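Side-chain contacts in E3 ubiquitin-protein ligase RNF31 (Mus musculus, PDB 5Y3T), which transfers ubiquitin to substrate proteins as a RING-type E3 ligase and, through the UBA domain pair described here, probably binds its partner HOIL-1: residues B[6-9]-B[10-14]; B[42-45]-B[46-49]; B[90-93]-B[94-98]; B[133-136]-B[137-140]. All coordinates share one frame; numbering follows the deposited sequence.

Contact 1 (B[6-9]-B[10-14]); sequences MRKE and GLQLV
Met6 O accepts a hydrogen bond from Gly10 N at 3.1 Å, the first of four successive i to i+4 bonds that join 6-9 to 10-14 within helix 2-22 of the HOIP UBA domain pair. The links between the two are mainly those of the alpha-helical backbone. Leu11 N to Arg7 O follows at 3.0 Å, then Gln12 N binds Lys8 O at 2.9 Å and Leu13 N binds Glu9 O at 3.1 Å.

Side-chain carbons add van der Waals contacts to these carbonyl oxygens. Leu11 lies alongside the preceding turn, with CB 3.5 Å from Lys8 O and its CD1 branch 3.9 Å from Arg7 O. Lys8 and Gln12 approach each other more loosely, Lys8 CE lying 4.5 Å from Gln12 CG.

Several side chains are engaged beyond the helix. Glu9 holds CG anti to its carbonyl carbon (chi1 -70°), and the extended chain beyond carries the carboxylate off the helix to a salt bridge with a basic side chain of another protein chain. Met6, Leu11, Leu13 and Val14 pack on that chain too, and Leu13 also meets Phe31 and Leu34 of helix 27-37. On the solvent-facing side, exposed Gln12 rests its CB 3.5 Å from Glu9 O.

Contact 2 (B[42-45]-B[46-49]); sequences PLQW and LRSE
The indole of Trp45 and the aliphatic part of Glu49, one helical turn apart, cross at about a right angle. Glu49 CB comes down over one face of the indole, 3.4 Å from the centroid of the five-membered ring and 15° off its normal, a CH-pi contact. The ring reaches this place because Trp45 CG stands anti to the backbone N (chi1 -171°), which swings the indole toward the following turn. Glu49 CG joins in at 3.4 Å from Trp45 NE1, and a bend at chi2 then takes the carboxylate away, its plane 61° from that of the ring. There Glu49 OE2 accepts a 2.7 Å hydrogen bond from Ser48 OG with its anti lone pair.

Leu46 also meets the indole at about a right angle, its CD2 branch lying 4.1 Å from Trp45 CE3. On another side of the helix Arg47 folds back along Gln44, whose CG lies at the guanidinium edge, in plane, 3.9 Å from Arg47 NH1, while Leu43 O lies over one guanidinium face.

With alanine at Trp45, Glu49 CB and Leu46 CD2 would probably lose their aromatic partner, and a gap is likely to open against Ala33 and Tyr36 of helix 27-37. Through dispersion and CH-pi attraction, then, rather than charge pairing, the indole joins the first turns of helix 42-64 to the neighbouring helix.

Contact 3 (B[90-93]-B[94-98]); sequences AVEE and CVRAR
Arg96 reaches back along helix 87-107 of the HOIP UBA domain pair to Glu92 and Glu93, which use it differently. Glu93 OE2 accepts from Arg96 NH1 at 3.2 Å, an intrahelical i to i+3 salt bridge with an N-H...O angle of 142°; the carboxylate and guanidinium planes stand 84° apart. Glu92, an i to i+4 partner, runs side by side with Arg96, its CG over the centre of one guanidinium face and the two end planes stacked 15° apart. Its OE1 lies 4.1 Å from Arg96 NH1, well out of the guanidinium plane, where charge alone can act. Arg96 NH2 is satisfied by a salt bridge to an acidic side chain of another protein chain. A leucine in its place would probably cost Glu93 its salt bridge, leaving it a weak, long pair with a basic group of the other chain, and leave the acidic group there without its mate.

The backbone is satisfied by i to i+4 bonds, among them Arg96 N to Glu92 O at 2.9 Å. Arg98 turns to a salt bridge with Glu75 of helix 73-82. Val91, Cys94 and Val95 pack on Leu60, Ala61 and Gln64 of helix 42-64, placing this part of helix 87-107 between that helix and the partner chain.

Contact 4 (B[133-136]-B[137-140]); sequences ELQR and QRLE
Helix 127-145 of the UBA domain pair is kinked between Gln135 and Glu140, where the N atoms of Gln137 and Arg138 lack the regular i to i+4 bond to the turn before. Gln135 O and Arg136 O carry the chain past the irregularity. Leu139 N binds Gln135 O at 3.3 Å, in the carbonyl plane, and Arg138 N makes a weak 3.0 Å bond to that same oxygen. Arg136 O is gripped twice: Glu140 N meets it at 3.1 Å nearly along the C=O axis, whereas Leu139 N, 2.9 Å away, sits 54° out of the carbonyl plane. Leu139 N thus serves two acceptors.

Side-chain carbons also rest against the same two carbonyl oxygens. Glu140 holds CG anti to its carbonyl carbon (chi1 -79°), which sets CG 3.5 Å from Arg136 O. Arg138 CB rests 3.4 Å from Gln135 O, and its extended chain runs past the side chain of Gln135.

The polar ends of Gln135 and Arg136 look to another protein chain, where Gln135 OE1 and Arg136 NH2 each hydrogen-bond to backbone. Leu139 packs on an aromatic side chain there. Mixed i to i+3 and i to i+4 bonding, with acceptors shared between successive donors, is the mark of a locally distorted alpha helix.

All four contacts are single stretches of helix, met in series along the chain: contact 1 on helix 2-22, contact 2 on helix 42-64, contact 3 on helix 87-107 and contact 4 on helix 127-145. All belong to the HOIP UBA domain pair, an elongated fold of helices and loops, without strands. The centres of contacts 1 and 4 lie about 52 Å apart, on opposite sides of the chain's centre; contact 3 is nearest the middle, its centre about 10 Å from that of the chain. No two contacts touch. Contacts 1, 3 and 4 each meet another protein chain, whereas contact 2 does not, consistent with partner binding spread along the fold's length.

Contact 1 (B[6-9]-B[10-14])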
ATOM      1  N   MET B   6      -6.263  13.799 -26.705  1.00 70.27           N
ATOM      2  CA  MET B   6      -5.969  13.532 -25.277  1.00 69.82           C
ATOM      3  C   MET B   6      -6.826  14.373 -24.327  1.00 62.18           C
ATOM      4  O   MET B   6      -7.183  13.902 -23.256  1.00 59.25           O
ATOM      5  CB  MET B   6      -4.494  13.810 -24.926  1.00 68.81           C
ATOM      6  CG  MET B   6      -3.484  12.857 -25.520  1.00 70.49           C
ATOM      7  SD  MET B   6      -1.819  13.542 -25.393  1.00 77.77           S
ATOM      8  CE  MET B   6      -1.560  13.532 -23.622  1.00 67.30           C
ATOM      9  N   ARG B   7      -7.112  15.620 -24.707  1.00 59.69           N
ATOM     10  CA  ARG B   7      -7.927  16.503 -23.874  1.00 63.94           C
ATOM     11  C   ARG B   7      -9.357  16.046 -23.923  1.00 55.11           C
ATOM     12  O   ARG B   7      -9.981  15.944 -22.898  1.00 64.62           O
ATOM     13  CB  ARG B   7      -7.820  17.970 -24.298  1.00 69.91           C
ATOM     14  CG  ARG B   7      -7.754  18.946 -23.119  1.00 77.02           C
ATOM     15  CD  ARG B   7      -7.961  20.408 -23.512  1.00 77.30           C
ATOM     16  NE  ARG B   7      -7.620  20.628 -24.920  1.00 88.49           N
ATOM     17  CZ  ARG B   7      -6.386  20.769 -25.430  1.00 83.17           C
ATOM     18  NH1 ARG B   7      -5.298  20.755 -24.657  1.00 76.78           N
ATOM     19  NH2 ARG B   7      -6.243  20.934 -26.746  1.00 82.53           N
ATOM     20  N   LYS B   8      -9.860  15.745 -25.112  1.00 57.01           N
ATOM     21  CA  LYS B   8     -11.218  15.224 -25.279  1.00 62.44           C
ATOM     22  C   LYS B   8     -11.388  13.933 -24.492  1.00 60.71           C
ATOM     23  O   LYS B   8     -12.347  13.801 -23.719  1.00 65.77           O
ATOM     24  CB  LYS B   8     -11.549  15.010 -26.781  1.00 74.27           C
ATOM     25  CG  LYS B   8     -12.624  13.955 -27.142  1.00 81.80           C
ATOM     26  CD  LYS B   8     -14.055  14.417 -26.867  1.00 96.65           C
ATOM     27  CE  LYS B   8     -15.075  13.283 -26.998  1.00101.35           C
ATOM     28  NZ  LYS B   8     -16.471  13.802 -27.128  1.00100.68           N
ATOM     29  N   GLU B   9     -10.463  12.991 -24.688  1.00 55.79           N
ATOM     30  CA  GLU B   9     -10.590  11.648 -24.079  1.00 60.33           C
ATOM     31  C   GLU B   9     -10.608  11.758 -22.562  1.00 58.65           C
ATOM     32  O   GLU B   9     -11.417  11.122 -21.889  1.00 53.45           O
ATOM     33  CB  GLU B   9      -9.454  10.724 -24.507  1.00 64.34           C
ATOM     34  CG  GLU B   9      -9.488  10.288 -25.976  1.00 73.12           C
ATOM     35  CD  GLU B   9      -8.220   9.537 -26.417  1.00 83.70           C
ATOM     36  OE1 GLU B   9      -7.087   9.904 -26.001  1.00 83.63           O
ATOM     37  OE2 GLU B   9      -8.350   8.564 -27.198  1.00 93.38           O
ATOM     38  N   GLY B  10      -9.720  12.606 -22.053  1.00 56.02           N
ATOM     39  CA  GLY B  10      -9.658  12.899 -20.652  1.00 63.85           C
ATOM     40  C   GLY B  10     -10.942  13.450 -20.079  1.00 62.07           C
ATOM     41  O   GLY B  10     -11.406  12.954 -19.065  1.00 57.69           O
ATOM     42  N   LEU B  11     -11.481  14.485 -20.725  1.00 62.42           N
ATOM     43  CA  LEU B  11     -12.758  15.060 -20.339  1.00 66.95           C
ATOM     44  C   LEU B  11     -13.885  14.032 -20.328  1.00 64.06           C
ATOM     45  O   LEU B  11     -14.711  14.012 -19.405  1.00 60.90           O
ATOM     46  CB  LEU B  11     -13.130  16.203 -21.273  1.00 74.10           C
ATOM     47  CG  LEU B  11     -12.851  17.562 -20.665  1.00 85.57           C
ATOM     48  CD1 LEU B  11     -12.631  18.596 -21.762  1.00 97.17           C
ATOM     49  CD2 LEU B  11     -13.980  17.943 -19.715  1.00 86.35           C
ATOM     50  N   GLN B  12     -13.899  13.177 -21.346  1.00 55.68           N
ATOM     51  CA  GLN B  12     -14.936  12.186 -21.465  1.00 62.83           C
ATOM     52  C   GLN B  12     -14.887  11.312 -20.212  1.00 61.35           C
ATOM     53  O   GLN B  12     -15.928  10.984 -19.648  1.00 62.55           O
ATOM     54  CB  GLN B  12     -14.775  11.339 -22.752  1.00 75.07           C
ATOM     55  CG  GLN B  12     -16.088  10.846 -23.370  1.00 87.84           C
ATOM     56  CD  GLN B  12     -16.841   9.802 -22.523  1.00 95.76           C
ATOM     57  OE1 GLN B  12     -16.373   8.674 -22.360  1.00 98.30           O
ATOM     58  NE2 GLN B  12     -18.029  10.173 -22.002  1.00 86.41           N
ATOM     59  N   LEU B  13     -13.688  10.927 -19.776  1.00 52.80           N
ATOM     60  CA  LEU B  13     -13.601  10.058 -18.609  1.00 52.75           C
ATOM     61  C   LEU B  13     -13.831  10.851 -17.308  1.00 48.80           C
ATOM     62  O   LEU B  13     -14.503  10.379 -16.402  1.00 47.43           O
ATOM     63  CB  LEU B  13     -12.269   9.327 -18.595  1.00 56.00           C
ATOM     64  CG  LEU B  13     -11.948   8.421 -17.397  1.00 57.56           C
ATOM     65  CD1 LEU B  13     -13.048   7.398 -17.187  1.00 56.01           C
ATOM     66  CD2 LEU B  13     -10.596   7.733 -17.572  1.00 58.35           C
ATOM     67  N   VAL B  14     -13.294  12.063 -17.208  1.00 47.34           N
ATOM     68  CA  VAL B  14     -13.557  12.876 -16.020  1.00 52.77           C
ATOM     69  C   VAL B  14     -15.078  12.985 -15.782  1.00 53.37           C
ATOM     70  O   VAL B  14     -15.534  12.964 -14.673  1.00 56.35           O
ATOM     71  CB  VAL B  14     -12.919  14.269 -16.114  1.00 50.46           C
ATOM     72  CG1 VAL B  14     -13.486  15.189 -15.046  1.00 53.44           C
ATOM     73  CG2 VAL B  14     -11.401  14.169 -15.970  1.00 54.82           C
TER

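Contact 2 (B[42-45]-B[46-49])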
ATOM      1  N   PRO B  42     -21.800   3.054 -16.190  1.00 55.42           N
ATOM      2  CA  PRO B  42     -21.017   2.376 -15.132  1.00 55.63           C
ATOM      3  C   PRO B  42     -21.706   2.219 -13.781  1.00 55.25           C
ATOM      4  O   PRO B  42     -21.492   1.225 -13.108  1.00 53.50           O
ATOM      5  CB  PRO B  42     -19.769   3.268 -14.990  1.00 62.70           C
ATOM      6  CG  PRO B  42     -20.144   4.576 -15.623  1.00 66.09           C
ATOM      7  CD  PRO B  42     -21.111   4.239 -16.720  1.00 60.54           C
ATOM      8  N   LEU B  43     -22.507   3.194 -13.366  1.00 60.81           N
ATOM      9  CA  LEU B  43     -23.212   3.077 -12.087  1.00 63.35           C
ATOM     10  C   LEU B  43     -24.124   1.889 -12.063  1.00 59.81           C
ATOM     11  O   LEU B  43     -24.111   1.118 -11.104  1.00 58.41           O
ATOM     12  CB  LEU B  43     -24.004   4.342 -11.766  1.00 70.71           C
ATOM     13  CG  LEU B  43     -23.126   5.587 -11.531  1.00 72.60           C
ATOM     14  CD1 LEU B  43     -24.007   6.808 -11.340  1.00 74.15           C
ATOM     15  CD2 LEU B  43     -22.193   5.383 -10.333  1.00 75.76           C
ATOM     16  N   GLN B  44     -24.888   1.716 -13.138  1.00 65.86           N
ATOM     17  CA  GLN B  44     -25.793   0.569 -13.245  1.00 70.21           C
ATOM     18  C   GLN B  44     -25.031  -0.726 -13.156  1.00 63.13           C
ATOM     19  O   GLN B  44     -25.380  -1.570 -12.347  1.00 56.15           O
ATOM     20  CB  GLN B  44     -26.622   0.606 -14.530  1.00 77.16           C
ATOM     21  CG  GLN B  44     -27.818   1.552 -14.443  1.00 84.40           C
ATOM     22  CD  GLN B  44     -28.622   1.559 -15.725  1.00 87.74           C
ATOM     23  OE1 GLN B  44     -28.997   0.500 -16.231  1.00 85.44           O
ATOM     24  NE2 GLN B  44     -28.857   2.748 -16.280  1.00 94.08           N
ATOM     25  N   TRP B  45     -23.965  -0.853 -13.951  1.00 62.02           N
ATOM     26  CA  TRP B  45     -23.141  -2.063 -13.936  1.00 58.23           C
ATOM     27  C   TRP B  45     -22.630  -2.401 -12.557  1.00 55.78           C
ATOM     28  O   TRP B  45     -22.673  -3.564 -12.164  1.00 65.58           O
ATOM     29  CB  TRP B  45     -21.976  -1.994 -14.942  1.00 58.73           C
ATOM     30  CG  TRP B  45     -21.236  -3.311 -15.102  1.00 60.86           C
ATOM     31  CD1 TRP B  45     -21.478  -4.292 -16.027  1.00 61.85           C
ATOM     32  CD2 TRP B  45     -20.129  -3.783 -14.301  1.00 59.76           C
ATOM     33  NE1 TRP B  45     -20.594  -5.344 -15.851  1.00 60.88           N
ATOM     34  CE2 TRP B  45     -19.750  -5.049 -14.812  1.00 54.31           C
ATOM     35  CE3 TRP B  45     -19.420  -3.249 -13.207  1.00 56.21           C
ATOM     36  CZ2 TRP B  45     -18.716  -5.787 -14.263  1.00 53.02           C
ATOM     37  CZ3 TRP B  45     -18.380  -3.982 -12.657  1.00 53.41           C
ATOM     38  CH2 TRP B  45     -18.035  -5.245 -13.188  1.00 58.00           C
ATOM     39  N   LEU B  46     -22.142  -1.405 -11.822  1.00 59.03           N
ATOM     40  CA  LEU B  46     -21.627  -1.634 -10.472  1.00 58.28           C
ATOM     41  C   LEU B  46     -22.699  -2.179  -9.555  1.00 56.49           C
ATOM     42  O   LEU B  46     -22.450  -3.202  -8.933  1.00 62.68           O
ATOM     43  CB  LEU B  46     -21.006  -0.369  -9.863  1.00 61.38           C
ATOM     44  CG  LEU B  46     -19.648   0.036 -10.458  1.00 59.66           C
ATOM     45  CD1 LEU B  46     -19.330   1.487 -10.145  1.00 61.18           C
ATOM     46  CD2 LEU B  46     -18.515  -0.851  -9.980  1.00 58.71           C
ATOM     47  N   ARG B  47     -23.859  -1.513  -9.454  1.00 59.43           N
ATOM     48  CA  ARG B  47     -25.056  -2.061  -8.687  1.00 69.10           C
ATOM     49  C   ARG B  47     -25.452  -3.501  -9.006  1.00 60.45           C
ATOM     50  O   ARG B  47     -25.706  -4.279  -8.124  1.00 58.50           O
ATOM     51  CB  ARG B  47     -26.337  -1.247  -8.930  1.00 80.16           C
ATOM     52  CG  ARG B  47     -26.608  -0.162  -7.904  1.00 95.10           C
ATOM     53  CD  ARG B  47     -27.882   0.634  -8.204  1.00 99.61           C
ATOM     54  NE  ARG B  47     -27.580   2.078  -8.297  1.00103.04           N
ATOM     55  CZ  ARG B  47     -27.440   2.792  -9.426  1.00 99.32           C
ATOM     56  NH1 ARG B  47     -27.604   2.246 -10.638  1.00 97.98           N
ATOM     57  NH2 ARG B  47     -27.146   4.093  -9.343  1.00 95.60           N
ATOM     58  N   SER B  48     -25.513  -3.841 -10.281  1.00 62.07           N
ATOM     59  CA  SER B  48     -26.069  -5.126 -10.706  1.00 68.24           C
ATOM     60  C   SER B  48     -25.031  -6.263 -10.942  1.00 66.37           C
ATOM     61  O   SER B  48     -25.341  -7.423 -10.678  1.00 67.82           O
ATOM     62  CB  SER B  48     -26.962  -4.897 -11.943  1.00 66.82           C
ATOM     63  OG  SER B  48     -26.299  -5.213 -13.141  1.00 76.40           O
ATOM     64  N   GLU B  49     -23.823  -5.932 -11.418  1.00 60.80           N
ATOM     65  CA  GLU B  49     -22.837  -6.943 -11.841  1.00 59.76           C
ATOM     66  C   GLU B  49     -21.632  -7.168 -10.947  1.00 59.56           C
ATOM     67  O   GLU B  49     -21.055  -8.263 -11.005  1.00 61.57           O
ATOM     68  CB  GLU B  49     -22.333  -6.609 -13.249  1.00 66.24           C
ATOM     69  CG  GLU B  49     -23.411  -6.607 -14.313  1.00 73.30           C
ATOM     70  CD  GLU B  49     -24.283  -7.859 -14.213  1.00 77.85           C
ATOM     71  OE1 GLU B  49     -23.750  -8.997 -14.399  1.00 75.23           O
ATOM     72  OE2 GLU B  49     -25.476  -7.687 -13.877  1.00 67.11           O
TER

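Contact 3 (B[90-93]-B[94-98])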
ATOM      1  N   ALA B  90      -6.036  -9.267 -10.967  1.00 45.89           N
ATOM      2  CA  ALA B  90      -6.764  -9.047  -9.747  1.00 47.71           C
ATOM      3  C   ALA B  90      -6.702 -10.284  -8.911  1.00 48.02           C
ATOM      4  O   ALA B  90      -6.585 -10.214  -7.686  1.00 48.00           O
ATOM      5  CB  ALA B  90      -8.208  -8.694 -10.080  1.00 46.97           C
ATOM      6  N   VAL B  91      -6.779 -11.417  -9.603  1.00 49.98           N
ATOM      7  CA  VAL B  91      -6.640 -12.719  -8.995  1.00 49.41           C
ATOM      8  C   VAL B  91      -5.227 -12.891  -8.482  1.00 50.09           C
ATOM      9  O   VAL B  91      -5.053 -13.386  -7.371  1.00 58.33           O
ATOM     10  CB  VAL B  91      -7.024 -13.871  -9.981  1.00 46.66           C
ATOM     11  CG1 VAL B  91      -6.561 -15.240  -9.464  1.00 46.50           C
ATOM     12  CG2 VAL B  91      -8.537 -13.891 -10.198  1.00 43.01           C
ATOM     13  N   GLU B  92      -4.239 -12.507  -9.285  1.00 50.07           N
ATOM     14  CA  GLU B  92      -2.826 -12.589  -8.913  1.00 51.75           C
ATOM     15  C   GLU B  92      -2.602 -11.832  -7.633  1.00 52.43           C
ATOM     16  O   GLU B  92      -2.013 -12.383  -6.701  1.00 56.67           O
ATOM     17  CB  GLU B  92      -1.887 -11.972  -9.994  1.00 63.03           C
ATOM     18  CG  GLU B  92      -1.141 -12.903 -10.968  1.00 65.48           C
ATOM     19  CD  GLU B  92      -0.679 -12.195 -12.292  1.00 69.10           C
ATOM     20  OE1 GLU B  92      -0.484 -10.947 -12.377  1.00 62.25           O
ATOM     21  OE2 GLU B  92      -0.522 -12.904 -13.303  1.00 73.98           O
ATOM     22  N   GLU B  93      -3.050 -10.566  -7.601  1.00 47.33           N
ATOM     23  CA  GLU B  93      -2.852  -9.699  -6.428  1.00 48.31           C
ATOM     24  C   GLU B  93      -3.670 -10.099  -5.227  1.00 50.92           C
ATOM     25  O   GLU B  93      -3.253  -9.862  -4.103  1.00 47.99           O
ATOM     26  CB  GLU B  93      -3.138  -8.200  -6.749  1.00 47.22           C
ATOM     27  CG  GLU B  93      -2.135  -7.594  -7.736  1.00 53.61           C
ATOM     28  CD  GLU B  93      -0.653  -7.942  -7.448  1.00 52.28           C
ATOM     29  OE1 GLU B  93      -0.165  -7.587  -6.369  1.00 58.20           O
ATOM     30  OE2 GLU B  93       0.040  -8.541  -8.295  1.00 50.76           O
ATOM     31  N   CYS B  94      -4.880 -10.632  -5.429  1.00 59.26           N
ATOM     32  CA  CYS B  94      -5.696 -11.077  -4.282  1.00 52.66           C
ATOM     33  C   CYS B  94      -4.942 -12.185  -3.478  1.00 46.92           C
ATOM     34  O   CYS B  94      -4.782 -12.125  -2.242  1.00 56.43           O
ATOM     35  CB  CYS B  94      -7.047 -11.528  -4.787  1.00 53.51           C
ATOM     36  SG  CYS B  94      -8.168 -12.081  -3.511  1.00 56.06           S
ATOM     37  N   VAL B  95      -4.412 -13.131  -4.242  1.00 46.78           N
ATOM     38  CA  VAL B  95      -3.545 -14.218  -3.780  1.00 44.70           C
ATOM     39  C   VAL B  95      -2.260 -13.695  -3.161  1.00 48.60           C
ATOM     40  O   VAL B  95      -1.860 -14.138  -2.068  1.00 50.22           O
ATOM     41  CB  VAL B  95      -3.183 -15.128  -4.982  1.00 48.13           C
ATOM     42  CG1 VAL B  95      -2.013 -16.083  -4.695  1.00 47.04           C
ATOM     43  CG2 VAL B  95      -4.422 -15.888  -5.439  1.00 49.75           C
ATOM     44  N   ARG B  96      -1.609 -12.779  -3.874  1.00 46.49           N
ATOM     45  CA  ARG B  96      -0.345 -12.205  -3.418  1.00 50.70           C
ATOM     46  C   ARG B  96      -0.479 -11.374  -2.159  1.00 47.26           C
ATOM     47  O   ARG B  96       0.299 -11.530  -1.235  1.00 52.99           O
ATOM     48  CB  ARG B  96       0.297 -11.387  -4.540  1.00 51.37           C
ATOM     49  CG  ARG B  96       0.853 -12.291  -5.642  1.00 49.48           C
ATOM     50  CD  ARG B  96       1.077 -11.510  -6.909  1.00 49.63           C
ATOM     51  NE  ARG B  96       1.616 -12.338  -7.955  1.00 54.27           N
ATOM     52  CZ  ARG B  96       2.149 -11.905  -9.098  1.00 53.98           C
ATOM     53  NH1 ARG B  96       2.247 -10.623  -9.387  1.00 59.12           N
ATOM     54  NH2 ARG B  96       2.625 -12.788  -9.951  1.00 52.75           N
ATOM     55  N   ALA B  97      -1.460 -10.496  -2.115  1.00 48.46           N
ATOM     56  CA  ALA B  97      -1.761  -9.744  -0.885  1.00 49.96           C
ATOM     57  C   ALA B  97      -1.936 -10.651   0.333  1.00 48.49           C
ATOM     58  O   ALA B  97      -1.351 -10.376   1.364  1.00 57.77           O
ATOM     59  CB  ALA B  97      -2.982  -8.830  -1.034  1.00 44.86           C
ATOM     60  N   ARG B  98      -2.695 -11.734   0.197  1.00 43.13           N
ATOM     61  CA  ARG B  98      -2.931 -12.618   1.319  1.00 42.91           C
ATOM     62  C   ARG B  98      -1.703 -13.444   1.694  1.00 46.58           C
ATOM     63  O   ARG B  98      -1.451 -13.630   2.868  1.00 55.44           O
ATOM     64  CB  ARG B  98      -4.070 -13.559   0.998  1.00 48.33           C
ATOM     65  CG  ARG B  98      -4.383 -14.531   2.122  1.00 51.61           C
ATOM     66  CD  ARG B  98      -5.237 -13.913   3.244  1.00 53.07           C
ATOM     67  NE  ARG B  98      -5.966 -15.072   3.664  1.00 61.77           N
ATOM     68  CZ  ARG B  98      -7.272 -15.290   3.611  1.00 55.65           C
ATOM     69  NH1 ARG B  98      -8.182 -14.354   3.362  1.00 57.76           N
ATOM     70  NH2 ARG B  98      -7.663 -16.491   3.943  1.00 69.38           N
TER

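Contact 4 (B[133-136]-B[137-140])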
ATOM      1  N   GLU B 133      -6.625  -9.266  17.170  1.00 60.04           N
ATOM      2  CA  GLU B 133      -7.487 -10.402  17.586  1.00 62.87           C
ATOM      3  C   GLU B 133      -6.685 -11.639  18.045  1.00 51.87           C
ATOM      4  O   GLU B 133      -6.977 -12.230  19.055  1.00 56.50           O
ATOM      5  CB  GLU B 133      -8.506 -10.783  16.470  1.00 73.15           C
ATOM      6  CG  GLU B 133      -9.840 -11.367  16.997  1.00 90.67           C
ATOM      7  CD  GLU B 133     -10.609 -12.209  15.968  1.00104.30           C
ATOM      8  OE1 GLU B 133     -11.812 -11.928  15.717  1.00106.97           O
ATOM      9  OE2 GLU B 133     -10.020 -13.158  15.389  1.00109.94           O
ATOM     10  N   LEU B 134      -5.643 -11.980  17.308  1.00 55.98           N
ATOM     11  CA  LEU B 134      -4.740 -13.096  17.617  1.00 54.97           C
ATOM     12  C   LEU B 134      -3.961 -12.990  18.928  1.00 50.75           C
ATOM     13  O   LEU B 134      -3.494 -14.001  19.458  1.00 55.31           O
ATOM     14  CB  LEU B 134      -3.712 -13.243  16.477  1.00 60.19           C
ATOM     15  CG  LEU B 134      -4.221 -13.889  15.180  1.00 63.01           C
ATOM     16  CD1 LEU B 134      -3.364 -13.527  13.977  1.00 65.69           C
ATOM     17  CD2 LEU B 134      -4.289 -15.400  15.327  1.00 64.45           C
ATOM     18  N   GLN B 135      -3.770 -11.779  19.422  1.00 50.84           N
ATOM     19  CA  GLN B 135      -3.036 -11.567  20.674  1.00 55.63           C
ATOM     20  C   GLN B 135      -3.929 -11.287  21.871  1.00 53.62           C
ATOM     21  O   GLN B 135      -3.426 -11.133  22.993  1.00 57.42           O
ATOM     22  CB  GLN B 135      -2.058 -10.427  20.516  1.00 56.60           C
ATOM     23  CG  GLN B 135      -0.906 -10.761  19.590  1.00 58.74           C
ATOM     24  CD  GLN B 135       0.018  -9.579  19.403  1.00 56.42           C
ATOM     25  OE1 GLN B 135       1.225  -9.682  19.579  1.00 71.25           O
ATOM     26  NE2 GLN B 135      -0.551  -8.448  19.101  1.00 52.20           N
ATOM     27  N   ARG B 136      -5.234 -11.224  21.651  1.00 50.90           N
ATOM     28  CA  ARG B 136      -6.156 -11.126  22.757  1.00 54.25           C
ATOM     29  C   ARG B 136      -5.856 -12.143  23.842  1.00 48.98           C
ATOM     30  O   ARG B 136      -5.682 -11.759  25.005  1.00 50.85           O
ATOM     31  CB  ARG B 136      -7.602 -11.242  22.299  1.00 55.99           C
ATOM     32  CG  ARG B 136      -8.127  -9.935  21.735  1.00 61.36           C
ATOM     33  CD  ARG B 136      -9.631  -9.703  21.950  1.00 59.68           C
ATOM     34  NE  ARG B 136      -9.846  -8.277  21.800  1.00 59.47           N
ATOM     35  CZ  ARG B 136      -9.887  -7.635  20.638  1.00 68.96           C
ATOM     36  NH1 ARG B 136      -9.815  -8.294  19.456  1.00 81.09           N
ATOM     37  NH2 ARG B 136     -10.008  -6.312  20.648  1.00 65.84           N
ATOM     38  N   GLN B 137      -5.733 -13.410  23.481  1.00 51.81           N
ATOM     39  CA  GLN B 137      -5.465 -14.445  24.512  1.00 57.46           C
ATOM     40  C   GLN B 137      -4.192 -14.198  25.314  1.00 56.07           C
ATOM     41  O   GLN B 137      -4.136 -14.522  26.490  1.00 53.73           O
ATOM     42  CB  GLN B 137      -5.449 -15.842  23.920  1.00 64.56           C
ATOM     43  CG  GLN B 137      -6.856 -16.403  23.729  1.00 81.99           C
ATOM     44  CD  GLN B 137      -6.887 -17.921  23.571  1.00 94.62           C
ATOM     45  OE1 GLN B 137      -5.888 -18.550  23.199  1.00107.23           O
ATOM     46  NE2 GLN B 137      -8.041 -18.513  23.853  1.00 94.60           N
ATOM     47  N   ARG B 138      -3.180 -13.606  24.687  1.00 53.85           N
ATOM     48  CA  ARG B 138      -1.962 -13.310  25.389  1.00 55.35           C
ATOM     49  C   ARG B 138      -2.200 -12.255  26.486  1.00 52.65           C
ATOM     50  O   ARG B 138      -1.549 -12.341  27.515  1.00 58.99           O
ATOM     51  CB  ARG B 138      -0.868 -12.847  24.424  1.00 56.12           C
ATOM     52  CG  ARG B 138      -0.158 -13.989  23.779  1.00 67.88           C
ATOM     53  CD  ARG B 138       0.746 -13.593  22.615  1.00 70.23           C
ATOM     54  NE  ARG B 138       1.309 -14.825  22.074  1.00 84.75           N
ATOM     55  CZ  ARG B 138       2.302 -15.534  22.635  1.00101.02           C
ATOM     56  NH1 ARG B 138       2.927 -15.122  23.759  1.00 95.06           N
ATOM     57  NH2 ARG B 138       2.697 -16.673  22.051  1.00 97.60           N
ATOM     58  N   LEU B 139      -3.081 -11.266  26.267  1.00 44.21           N
ATOM     59  CA  LEU B 139      -3.250 -10.157  27.243  1.00 47.44           C
ATOM     60  C   LEU B 139      -4.348 -10.391  28.268  1.00 47.43           C
ATOM     61  O   LEU B 139      -4.388  -9.730  29.295  1.00 50.06           O
ATOM     62  CB  LEU B 139      -3.430  -8.809  26.543  1.00 48.78           C
ATOM     63  CG  LEU B 139      -2.187  -8.323  25.783  1.00 53.67           C
ATOM     64  CD1 LEU B 139      -2.480  -7.114  24.905  1.00 55.27           C
ATOM     65  CD2 LEU B 139      -1.029  -8.023  26.728  1.00 56.76           C
ATOM     66  N   GLU B 140      -5.211 -11.362  28.027  1.00 47.01           N
ATOM     67  CA  GLU B 140      -6.276 -11.664  28.982  1.00 49.27           C
ATOM     68  C   GLU B 140      -5.815 -11.891  30.412  1.00 43.16           C
ATOM     69  O   GLU B 140      -6.396 -11.349  31.311  1.00 44.64           O
ATOM     70  CB  GLU B 140      -7.144 -12.866  28.518  1.00 47.32           C
ATOM     71  CG  GLU B 140      -8.148 -12.462  27.454  1.00 50.56           C
ATOM     72  CD  GLU B 140      -8.722 -13.623  26.642  1.00 51.29           C
ATOM     73  OE1 GLU B 140      -8.291 -14.784  26.761  1.00 52.72           O
ATOM     74  OE2 GLU B 140      -9.627 -13.341  25.848  1.00 62.69           O
TER